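Local coordinates for putative RNase YutE (Bacillus subtilis subsp. subtilis str. 168, PDB 1YLM), which is probably an RNase and the toxic component of a putative type VII toxin-antitoxin system, thought to be neutralised by its cognate antitoxin YutD, at residues Phe15-Leu20 / Asp124-Ile129. Sequence-based numbering, arbitrary orientation.
Sequences FFEHQL and DFPKRI
Pro-126 presents its pyrrolidine ring to Phe-16 and Glu-17, two consecutive residues of the facing helix; its CG touches both, with CD turning to Phe-16 and CB to Glu-17. This CG sits astride one side bond of the Phe-16 ring, 3.6 Å from both CD2 and CE2 of Phe-16, while CD of Pro-126 lies 3.7 Å from CE2 of Phe-16. The two side chains cross at about a right angle, and the proline meets the aromatic ring obliquely. With CG anti to the backbone N (chi1 177°), Phe-16 reaches out toward helix 119-137; its side chain also packs on Leu-122 of that helix and on Leu-45 and Cys-48 of helix 32-59.

The contact is largely buried and joins the N-terminal helix 6-23 to helix 119-137, near the other end of the chain, in the all-helical HepT-like fold, away from the probable active-site motif RX(4)HXY. Pro-126 brings no amide hydrogen for the preceding turn, and helix 119-137 is kinked there.

Glu-17 and the proline slide past each other in opposite directions, on the CB-CG side of the ring. CG of Glu-17 lies 3.7 Å from CG of Pro-126, and the chain, extended beyond CG (chi2 178°), carries OE2 to 3.4 Å from CB of Pro-126. Here the CG methylene and the carboxylate of Glu-17 make van der Waals contact with the proline, whereas the charge is answered by Arg-130, one turn beyond Pro-126 on helix 119-137, whose NH2 forms a salt bridge with OE1 of Glu-17.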
# COMPACT_ATOMS: atom_id res chain seq x y z
N PHE A 15 -3.10 -7.65 14.76
CA PHE A 15 -2.80 -7.79 13.34
C PHE A 15 -1.30 -7.62 13.09
O PHE A 15 -0.67 -8.43 12.42
CB PHE A 15 -3.57 -6.72 12.59
CG PHE A 15 -3.46 -6.82 11.09
CD1 PHE A 15 -4.31 -7.67 10.36
CD2 PHE A 15 -2.56 -6.00 10.40
CE1 PHE A 15 -4.23 -7.73 8.95
CE2 PHE A 15 -2.47 -6.06 8.99
CZ PHE A 15 -3.30 -6.92 8.29
N PHE A 16 -0.76 -6.52 13.62
CA PHE A 16 0.68 -6.24 13.61
C PHE A 16 1.52 -7.43 14.07
O PHE A 16 2.46 -7.85 13.39
CB PHE A 16 0.94 -5.01 14.50
CG PHE A 16 2.40 -4.64 14.64
CD1 PHE A 16 3.00 -3.75 13.75
CD2 PHE A 16 3.16 -5.15 15.70
CE1 PHE A 16 4.36 -3.39 13.89
CE2 PHE A 16 4.51 -4.80 15.84
CZ PHE A 16 5.11 -3.91 14.94
N GLU A 17 1.18 -7.98 15.23
CA GLU A 17 1.93 -9.10 15.78
C GLU A 17 1.89 -10.33 14.85
O GLU A 17 2.91 -11.01 14.65
CB GLU A 17 1.42 -9.41 17.19
CG GLU A 17 1.96 -8.38 18.22
CD GLU A 17 1.44 -8.60 19.64
OE1 GLU A 17 0.26 -8.95 19.79
OE2 GLU A 17 2.23 -8.38 20.59
N HIS A 18 0.73 -10.59 14.26
CA HIS A 18 0.62 -11.67 13.28
C HIS A 18 1.59 -11.46 12.11
O HIS A 18 2.31 -12.39 11.71
CB HIS A 18 -0.82 -11.85 12.79
CG HIS A 18 -1.01 -13.04 11.91
ND1 HIS A 18 -0.87 -14.34 12.37
CD2 HIS A 18 -1.30 -13.14 10.59
CE1 HIS A 18 -1.08 -15.18 11.37
NE2 HIS A 18 -1.35 -14.48 10.28
N GLN A 19 1.63 -10.24 11.56
CA GLN A 19 2.51 -9.98 10.41
C GLN A 19 3.99 -10.12 10.82
O GLN A 19 4.81 -10.66 10.05
CB GLN A 19 2.28 -8.61 9.78
CG GLN A 19 0.81 -8.18 9.45
CD GLN A 19 -0.11 -9.31 8.99
OE1 GLN A 19 -1.16 -9.55 9.60
NE2 GLN A 19 0.25 -9.98 7.94
N LEU A 20 4.33 -9.63 12.01
CA LEU A 20 5.69 -9.79 12.54
C LEU A 20 6.06 -11.27 12.69
O LEU A 20 7.16 -11.68 12.31
CB LEU A 20 5.88 -9.04 13.86
CG LEU A 20 7.29 -8.74 14.38
CD1 LEU A 20 8.13 -8.07 13.31
CD2 LEU A 20 7.12 -7.82 15.57
N ASP A 124 8.69 -5.05 20.47
CA ASP A 124 8.36 -4.33 21.70
C ASP A 124 7.29 -3.26 21.56
O ASP A 124 6.71 -2.85 22.56
CB ASP A 124 9.63 -3.70 22.29
CG ASP A 124 10.58 -4.73 22.85
OD1 ASP A 124 10.14 -5.87 23.11
OD2 ASP A 124 11.76 -4.40 23.04
N PHE A 125 7.03 -2.82 20.33
CA PHE A 125 6.06 -1.73 20.09
C PHE A 125 4.66 -2.02 20.68
O PHE A 125 4.12 -1.17 21.40
CB PHE A 125 5.99 -1.36 18.60
CG PHE A 125 5.02 -0.25 18.29
CD1 PHE A 125 5.33 1.09 18.58
CD2 PHE A 125 3.78 -0.53 17.72
CE1 PHE A 125 4.43 2.11 18.31
CE2 PHE A 125 2.88 0.50 17.41
CZ PHE A 125 3.20 1.81 17.71
N PRO A 126 4.06 -3.20 20.38
CA PRO A 126 2.76 -3.52 20.99
C PRO A 126 2.80 -3.54 22.52
O PRO A 126 1.85 -3.09 23.17
CB PRO A 126 2.45 -4.94 20.46
CG PRO A 126 3.29 -5.11 19.26
CD PRO A 126 4.51 -4.26 19.45
N LYS A 127 3.88 -4.05 23.09
CA LYS A 127 4.05 -4.06 24.54
C LYS A 127 4.02 -2.63 25.12
O LYS A 127 3.34 -2.38 26.12
CB LYS A 127 5.36 -4.76 24.94
CG LYS A 127 5.50 -6.19 24.41
CD LYS A 127 6.86 -6.81 24.84
CE LYS A 127 7.07 -6.69 26.37
NZ LYS A 127 7.97 -7.77 26.92
N ARG A 128 4.78 -1.72 24.52
CA ARG A 128 4.80 -0.31 24.93
C ARG A 128 3.40 0.30 24.88
O ARG A 128 2.98 0.97 25.83
CB ARG A 128 5.72 0.53 24.03
CG ARG A 128 7.18 0.10 24.04
CD ARG A 128 7.93 0.51 25.29
NE ARG A 128 9.29 -0.04 25.22
CZ ARG A 128 9.66 -1.22 25.71
NH1 ARG A 128 8.80 -1.99 26.37
NH2 ARG A 128 10.92 -1.63 25.56
N ILE A 129 2.70 0.09 23.77
CA ILE A 129 1.35 0.62 23.63
C ILE A 129 0.40 0.06 24.70
O ILE A 129 -0.36 0.82 25.32
CB ILE A 129 0.74 0.37 22.23
CG1 ILE A 129 1.60 1.01 21.10
CG2 ILE A 129 -0.67 0.92 22.18
CD1 ILE A 129 1.82 2.54 21.22